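Local coordinates for protein nicastrin (PDB 4R12) that probably serves as an essential subunit of gamma-secretase, the protease complex that cleaves membrane proteins such as Notch receptors and APP within the membrane, at residues 110-115 with 380-385; 271-276 with 484-489; 342-347 with 353-358. One frame throughout, in Å; residues are numbered along the deposited sequence.

Contact 1: residues 110-115 with 380-385; sequences SRYPNK and LPPSSS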
# COMPACT_ATOMS: atom_id res chain seq x y z
N SER A 110 2.67 6.14 12.56
CA SER A 110 3.74 6.95 13.14
C SER A 110 3.55 8.46 12.89
O SER A 110 2.93 8.85 11.90
CB SER A 110 5.09 6.50 12.58
OG SER A 110 6.12 7.41 12.89
N ARG A 111 4.11 9.30 13.76
CA ARG A 111 4.10 10.75 13.57
C ARG A 111 4.96 11.17 12.37
O ARG A 111 4.74 12.24 11.78
CB ARG A 111 4.61 11.48 14.82
CG ARG A 111 3.80 11.26 16.11
CD ARG A 111 2.70 12.29 16.26
NE ARG A 111 1.99 12.20 17.54
CZ ARG A 111 2.25 12.97 18.60
NH1 ARG A 111 3.20 13.88 18.57
NH2 ARG A 111 1.55 12.80 19.72
N TYR A 112 5.95 10.36 12.05
CA TYR A 112 6.79 10.56 10.87
C TYR A 112 7.07 9.18 10.29
O TYR A 112 8.05 8.53 10.65
CB TYR A 112 8.08 11.33 11.23
CG TYR A 112 8.98 11.76 10.08
CD1 TYR A 112 9.13 10.99 8.93
CD2 TYR A 112 9.72 12.94 10.17
CE1 TYR A 112 9.96 11.38 7.91
CE2 TYR A 112 10.55 13.35 9.14
CZ TYR A 112 10.68 12.56 8.01
OH TYR A 112 11.52 12.94 6.99
N PRO A 113 6.18 8.71 9.39
CA PRO A 113 6.34 7.38 8.78
C PRO A 113 7.69 7.20 8.10
O PRO A 113 8.13 8.09 7.36
CB PRO A 113 5.19 7.33 7.74
CG PRO A 113 4.16 8.28 8.28
CD PRO A 113 4.98 9.41 8.90
N ASN A 114 8.36 6.09 8.39
CA ASN A 114 9.63 5.74 7.77
C ASN A 114 10.76 6.71 8.03
O ASN A 114 11.71 6.74 7.26
CB ASN A 114 9.45 5.60 6.26
CG ASN A 114 8.80 4.31 5.88
OD1 ASN A 114 9.20 3.25 6.33
ND2 ASN A 114 7.77 4.40 5.05
N LYS A 115 10.64 7.51 9.09
CA LYS A 115 11.60 8.58 9.37
C LYS A 115 13.06 8.15 9.21
O LYS A 115 13.84 8.79 8.49
CB LYS A 115 11.41 9.13 10.78
CG LYS A 115 12.36 10.29 11.10
CD LYS A 115 12.80 10.29 12.56
CE LYS A 115 11.80 10.97 13.46
NZ LYS A 115 12.23 10.87 14.89
N LEU A 380 11.82 17.40 2.40
CA LEU A 380 10.82 16.61 1.70
C LEU A 380 10.02 15.76 2.69
O LEU A 380 10.55 15.37 3.72
CB LEU A 380 11.47 15.68 0.67
CG LEU A 380 12.02 16.22 -0.65
CD1 LEU A 380 12.35 15.03 -1.50
CD2 LEU A 380 11.02 17.13 -1.37
N PRO A 381 8.74 15.51 2.39
CA PRO A 381 7.95 14.58 3.20
C PRO A 381 8.38 13.15 2.90
O PRO A 381 9.08 12.95 1.92
CB PRO A 381 6.51 14.83 2.73
CG PRO A 381 6.67 15.24 1.29
CD PRO A 381 7.97 16.04 1.25
N PRO A 382 7.99 12.18 3.75
CA PRO A 382 8.31 10.78 3.45
C PRO A 382 7.87 10.42 2.04
O PRO A 382 6.70 10.56 1.71
CB PRO A 382 7.51 9.99 4.49
CG PRO A 382 7.24 10.95 5.58
CD PRO A 382 7.17 12.32 4.97
N SER A 383 8.81 9.99 1.21
CA SER A 383 8.52 9.74 -0.19
C SER A 383 9.56 8.83 -0.81
O SER A 383 10.71 8.79 -0.36
CB SER A 383 8.46 11.06 -0.98
OG SER A 383 9.66 11.79 -0.81
N SER A 384 9.15 8.11 -1.84
CA SER A 384 10.01 7.18 -2.56
C SER A 384 11.16 7.87 -3.27
O SER A 384 12.19 7.24 -3.56
CB SER A 384 9.18 6.38 -3.57
OG SER A 384 8.28 5.53 -2.88
N SER A 385 10.97 9.16 -3.58
CA SER A 385 12.02 9.97 -4.19
C SER A 385 13.26 10.03 -3.30
O SER A 385 14.38 10.20 -3.78
CB SER A 385 11.52 11.38 -4.47
OG SER A 385 10.56 11.39 -5.51
O HOH W 1 11.10 15.53 6.58

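Contact 2: residues 271-276 with 484-489; sequences ERWGYV and FYSSVF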
# COMPACT_ATOMS: atom_id res chain seq x y z
N GLU A 271 6.86 0.05 0.03
CA GLU A 271 7.48 1.31 0.40
C GLU A 271 7.14 1.74 1.82
O GLU A 271 7.93 2.43 2.46
CB GLU A 271 7.05 2.43 -0.57
CG GLU A 271 7.54 2.20 -1.96
CD GLU A 271 9.06 2.31 -2.07
OE1 GLU A 271 9.58 3.44 -2.16
OE2 GLU A 271 9.74 1.27 -2.05
N ARG A 272 5.97 1.34 2.32
CA ARG A 272 5.57 1.76 3.66
C ARG A 272 6.41 1.06 4.72
O ARG A 272 6.30 1.36 5.90
CB ARG A 272 4.09 1.48 3.93
CG ARG A 272 3.13 2.01 2.89
CD ARG A 272 3.48 3.38 2.49
NE ARG A 272 2.57 3.98 1.50
CZ ARG A 272 2.69 5.25 1.13
NH1 ARG A 272 3.67 5.98 1.68
NH2 ARG A 272 1.86 5.79 0.26
N TRP A 273 7.26 0.13 4.29
CA TRP A 273 8.07 -0.64 5.23
C TRP A 273 9.55 -0.40 4.94
O TRP A 273 10.33 -1.34 4.74
CB TRP A 273 7.69 -2.12 5.15
CG TRP A 273 6.23 -2.31 5.40
CD1 TRP A 273 5.24 -2.44 4.46
CD2 TRP A 273 5.57 -2.34 6.68
NE1 TRP A 273 4.01 -2.56 5.08
CE2 TRP A 273 4.19 -2.50 6.44
CE3 TRP A 273 6.02 -2.23 8.00
CZ2 TRP A 273 3.26 -2.57 7.47
CZ3 TRP A 273 5.09 -2.31 9.02
CH2 TRP A 273 3.72 -2.47 8.75
N GLY A 274 9.92 0.88 4.90
CA GLY A 274 11.30 1.28 4.74
C GLY A 274 11.76 1.45 3.30
O GLY A 274 12.94 1.23 3.00
N TYR A 275 10.83 1.82 2.41
CA TYR A 275 11.15 2.08 1.00
C TYR A 275 11.87 0.93 0.30
O TYR A 275 12.73 1.17 -0.53
CB TYR A 275 12.04 3.34 0.88
CG TYR A 275 11.49 4.55 1.59
CD1 TYR A 275 10.35 5.19 1.11
CD2 TYR A 275 12.11 5.06 2.72
CE1 TYR A 275 9.84 6.29 1.75
CE2 TYR A 275 11.60 6.19 3.37
CZ TYR A 275 10.46 6.79 2.86
OH TYR A 275 9.92 7.90 3.47
N VAL A 276 11.53 -0.32 0.61
CA VAL A 276 12.39 -1.40 0.11
C VAL A 276 12.21 -1.65 -1.38
O VAL A 276 13.13 -2.16 -2.03
CB VAL A 276 12.17 -2.71 0.88
CG1 VAL A 276 12.52 -2.50 2.36
CG2 VAL A 276 10.77 -3.21 0.73
N PHE A 484 -4.09 -2.98 0.04
CA PHE A 484 -2.80 -2.90 -0.65
C PHE A 484 -1.60 -3.06 0.29
O PHE A 484 -0.47 -2.71 -0.07
CB PHE A 484 -2.71 -1.57 -1.42
CG PHE A 484 -3.76 -1.44 -2.50
CD1 PHE A 484 -3.54 -1.99 -3.76
CD2 PHE A 484 -4.97 -0.81 -2.25
CE1 PHE A 484 -4.50 -1.91 -4.76
CE2 PHE A 484 -5.94 -0.73 -3.26
CZ PHE A 484 -5.70 -1.28 -4.51
N TYR A 485 -1.84 -3.59 1.48
CA TYR A 485 -0.71 -3.98 2.32
C TYR A 485 0.13 -4.99 1.53
O TYR A 485 -0.42 -5.88 0.89
CB TYR A 485 -1.20 -4.57 3.64
CG TYR A 485 -0.13 -5.34 4.39
CD1 TYR A 485 1.05 -4.73 4.79
CD2 TYR A 485 -0.33 -6.68 4.73
CE1 TYR A 485 2.02 -5.44 5.50
CE2 TYR A 485 0.63 -7.40 5.44
CZ TYR A 485 1.81 -6.77 5.81
OH TYR A 485 2.76 -7.45 6.51
N SER A 486 1.45 -4.81 1.52
CA SER A 486 2.32 -5.62 0.67
C SER A 486 2.30 -7.11 1.01
O SER A 486 2.58 -7.95 0.15
CB SER A 486 3.77 -5.11 0.76
OG SER A 486 4.29 -5.34 2.06
N SER A 487 1.99 -7.43 2.26
CA SER A 487 2.11 -8.80 2.77
C SER A 487 3.57 -9.26 2.67
O SER A 487 4.49 -8.43 2.75
CB SER A 487 1.14 -9.76 2.03
OG SER A 487 1.17 -11.06 2.58
N VAL A 488 3.79 -10.56 2.52
CA VAL A 488 5.14 -11.10 2.61
C VAL A 488 5.77 -11.37 1.25
O VAL A 488 5.08 -11.69 0.27
CB VAL A 488 5.18 -12.39 3.46
CG1 VAL A 488 4.81 -12.06 4.90
CG2 VAL A 488 4.25 -13.46 2.90
N PHE A 489 7.09 -11.24 1.20
CA PHE A 489 7.81 -11.35 -0.05
C PHE A 489 7.74 -12.74 -0.66
O PHE A 489 7.60 -12.88 -1.87
CB PHE A 489 9.28 -10.96 0.13
CG PHE A 489 10.10 -11.15 -1.10
CD1 PHE A 489 10.07 -10.21 -2.12
CD2 PHE A 489 10.89 -12.29 -1.27
CE1 PHE A 489 10.81 -10.38 -3.28
CE2 PHE A 489 11.64 -12.47 -2.42
CZ PHE A 489 11.61 -11.52 -3.43
O HOH W 2 2.32 -2.08 2.81

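Contact 3: residues 342-347 with 353-358; sequences LYLHTA and SVTDIL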
# COMPACT_ATOMS: atom_id res chain seq x y z
N LEU A 342 -2.87 21.43 -4.79
CA LEU A 342 -1.87 20.39 -4.60
C LEU A 342 -0.54 21.08 -4.40
O LEU A 342 -0.33 22.18 -4.92
CB LEU A 342 -1.81 19.42 -5.79
CG LEU A 342 -3.02 18.51 -5.96
CD1 LEU A 342 -2.90 17.67 -7.26
CD2 LEU A 342 -3.21 17.57 -4.74
N TYR A 343 0.36 20.44 -3.67
CA TYR A 343 1.60 21.07 -3.24
C TYR A 343 2.79 20.40 -3.89
O TYR A 343 2.84 19.19 -4.03
CB TYR A 343 1.71 21.04 -1.72
CG TYR A 343 0.72 21.98 -1.08
CD1 TYR A 343 -0.58 21.57 -0.79
CD2 TYR A 343 1.07 23.30 -0.81
CE1 TYR A 343 -1.50 22.46 -0.22
CE2 TYR A 343 0.17 24.18 -0.25
CZ TYR A 343 -1.11 23.76 0.05
OH TYR A 343 -1.99 24.65 0.61
N LEU A 344 3.74 21.21 -4.33
CA LEU A 344 4.91 20.72 -5.03
C LEU A 344 6.13 20.76 -4.12
O LEU A 344 6.59 21.84 -3.76
CB LEU A 344 5.16 21.54 -6.30
CG LEU A 344 4.01 21.48 -7.32
CD1 LEU A 344 4.36 22.29 -8.56
CD2 LEU A 344 3.66 20.03 -7.70
N HIS A 345 6.63 19.59 -3.73
CA HIS A 345 7.82 19.51 -2.90
C HIS A 345 8.98 19.10 -3.78
O HIS A 345 8.99 17.99 -4.31
CB HIS A 345 7.61 18.50 -1.75
CG HIS A 345 6.36 18.74 -0.96
ND1 HIS A 345 6.38 19.18 0.34
CD2 HIS A 345 5.06 18.64 -1.31
CE1 HIS A 345 5.13 19.32 0.77
NE2 HIS A 345 4.31 19.00 -0.21
N THR A 346 9.96 19.98 -3.92
CA THR A 346 10.98 19.78 -4.94
C THR A 346 12.35 19.51 -4.34
O THR A 346 12.65 19.92 -3.21
CB THR A 346 11.08 21.02 -5.88
OG1 THR A 346 11.37 22.19 -5.12
CG2 THR A 346 9.77 21.22 -6.62
N ALA A 347 13.18 18.80 -5.09
CA ALA A 347 14.57 18.56 -4.70
C ALA A 347 15.40 18.32 -5.95
O ALA A 347 14.86 18.21 -7.05
CB ALA A 347 14.66 17.38 -3.73
N SER A 353 11.98 24.73 -13.88
CA SER A 353 11.65 24.44 -15.29
C SER A 353 10.48 23.48 -15.39
O SER A 353 9.60 23.65 -16.24
CB SER A 353 12.85 23.83 -16.01
OG SER A 353 13.81 24.82 -16.31
N VAL A 354 10.52 22.46 -14.54
CA VAL A 354 9.50 21.42 -14.49
C VAL A 354 8.22 21.91 -13.81
O VAL A 354 7.14 21.74 -14.36
CB VAL A 354 10.04 20.18 -13.77
CG1 VAL A 354 8.99 19.08 -13.68
CG2 VAL A 354 11.30 19.68 -14.49
N THR A 355 8.32 22.53 -12.64
CA THR A 355 7.11 23.00 -11.97
C THR A 355 6.40 24.12 -12.74
O THR A 355 5.17 24.25 -12.66
CB THR A 355 7.39 23.50 -10.53
OG1 THR A 355 8.31 24.58 -10.56
CG2 THR A 355 7.94 22.36 -9.65
N ASP A 356 7.15 24.92 -13.50
CA ASP A 356 6.51 25.95 -14.33
C ASP A 356 5.53 25.31 -15.32
O ASP A 356 4.44 25.84 -15.55
CB ASP A 356 7.55 26.79 -15.09
CG ASP A 356 8.23 27.85 -14.20
OD1 ASP A 356 7.92 27.93 -12.99
OD2 ASP A 356 9.09 28.58 -14.73
N ILE A 357 5.90 24.16 -15.89
CA ILE A 357 5.02 23.48 -16.84
C ILE A 357 3.76 22.94 -16.15
O ILE A 357 2.65 23.04 -16.68
CB ILE A 357 5.77 22.34 -17.56
CG1 ILE A 357 6.92 22.93 -18.38
CG2 ILE A 357 4.83 21.57 -18.47
CD1 ILE A 357 8.05 21.96 -18.64
N LEU A 358 3.94 22.40 -14.94
CA LEU A 358 2.79 21.96 -14.15
C LEU A 358 1.80 23.09 -13.90
O LEU A 358 0.60 22.90 -14.09
CB LEU A 358 3.23 21.36 -12.81
CG LEU A 358 3.48 19.86 -12.74
CD1 LEU A 358 4.00 19.49 -11.37
CD2 LEU A 358 2.20 19.09 -13.02

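Contact 1: residues 110-115 with 380-385
Tyr112 and Pro382 form the apolar heart of this contact between two irregular loops, one in the small lobe and one in the large lobe. Pro382 CG lies 3.6 Å from Tyr112 CE1, approaching the phenol ring at a slant. The same proline carbon is 3.5 Å from the carbonyl oxygen Pro113 O, and Pro113 CD adds a looser apolar touch. Tyr112 holds CG anti to the backbone N (chi1 -173°), which brings the ring alongside Pro382 and its hydroxyl within water-bridging range of Leu380. One ring face is taken by Lys115 CG, 3.7 Å above its centre, and Trp127 meets the ring edge-to-face.

Tyr112 OH donates to a water at 2.7 Å, and that water donates in turn to Leu380 O at 2.9 Å.

Each loop also carries internal bonds: Tyr112 N donates to Ser110 OG in an ST turn ahead of a type II turn from Tyr112 to Lys115, and Ser383 OG donates to Pro381 O. The reach of a small-lobe loop over the large lobe is consistent with the lid described for nicastrins. Thus apolar contact and one water join the segments, and nearby Tyr120 OH adds a direct bond to Leu380 N.

Contact 2: residues 271-276 with 484-489
The rings of Trp273 and Tyr485 meet obliquely, planes at 73°, with Trp273 NE1 in the plane of the tyrosine ring, at its edge, 3.5 Å from Tyr485 CE1. From there the indole runs past the same edge carbon, with Trp273 CZ2 3.7 Å from Tyr485 CE1. One tyrosine face is occupied by the backbone of its own loop, Ser487 N standing 3.3 Å above the ring centre. Elsewhere the indole packs edge-to-face with Phe572, and Tyr485 OH is hydrogen-bonded to Glu574.

A single water accepts from Trp273 NE1 at 2.9 Å and from Ser486 N at 3.1 Å, tying side chain to backbone. Ser486 OG comes within 3.9 Å of Trp273 CD1; its chi1 of 67° sets OG between the backbone N and the carbonyl carbon, from where it donates to Ser487 O.

A leucine in place of Trp273 would probably leave the water without the indole N-H as a donor and open a gap at the tyrosine edge.

The loop leading from strand 262-268 into helix 276-287 thus packs on the loop between helix 452-463 and strand 495-496, strand 192-203 lying alongside through Val195. Buried here, both N-H groups find the water as acceptor.

Contact 3: residues 342-347 with 353-358
A beta-alpha-beta unit of the large lobe, strand 339-347, helix 352-362 and strand 370-374, frames this contact, in which Leu344 meets Thr355 and Leu358 across the first step from strand to helix. The large lobe belongs to the zinc-exopeptidase clan, whose alpha/beta fold lays helices against a sheet in this manner. After a short connection the helix turns back on the strand: the axes of the two segments run nearly antiparallel, at 166°, and approach to 10.6 Å.

Leu344 reaches across with its two methyls divided between partners. Leu344 CD1 lies 3.7 Å from Thr355 CG2, the two side chains alongside and pointing opposite ways, while Leu344 CD2 is 3.7 Å from Leu358 CD1. Two residues further along the strand, Thr346 CG2 meets the same threonine methyl, Thr355 CG2, again at 3.7 Å, here with the side chains set roughly perpendicular.

The rotation of Thr355 (chi1 60°) sorts its two branches. CG2 is turned to the strand, whereas OG1 makes weak hydrogen bonds to Thr351 O and Ser352 O in the chain just before it. Phe372 and Ile400, on neighbouring strands, touch both Leu344 and Leu358, and Phe437 of helix 427-441 packs on Leu358.

The contact is therefore one of methyl against methyl: even the threonines present carbon to each other, and helix and sheet are held by close apolar fit rather than by directed bonds.

Overall arrangement
Contacts 1 and 2 are buried near the middle of the chain and join irregular loops distant in sequence, contact 1 linking the two lobes; contact 3, about 25 Å from the chain centre, is partly buried and packs a helix on the strand just before it. Chemistry follows place: contact 1 sets one ring against proline and contact 2 ring against ring, each with a bridging water, whereas the strand-helix contact is wholly aliphatic. Contacts 1 and 2 touch directly, Ser384 OG lying 2.6 Å from Glu271 OE1 in a probable hydrogen bond. Segment 380-385 also packs on strand 342-347 through Leu380 and Pro381 against His345. Contacts 2 and 3 stay about 12 Å apart at their nearest atoms.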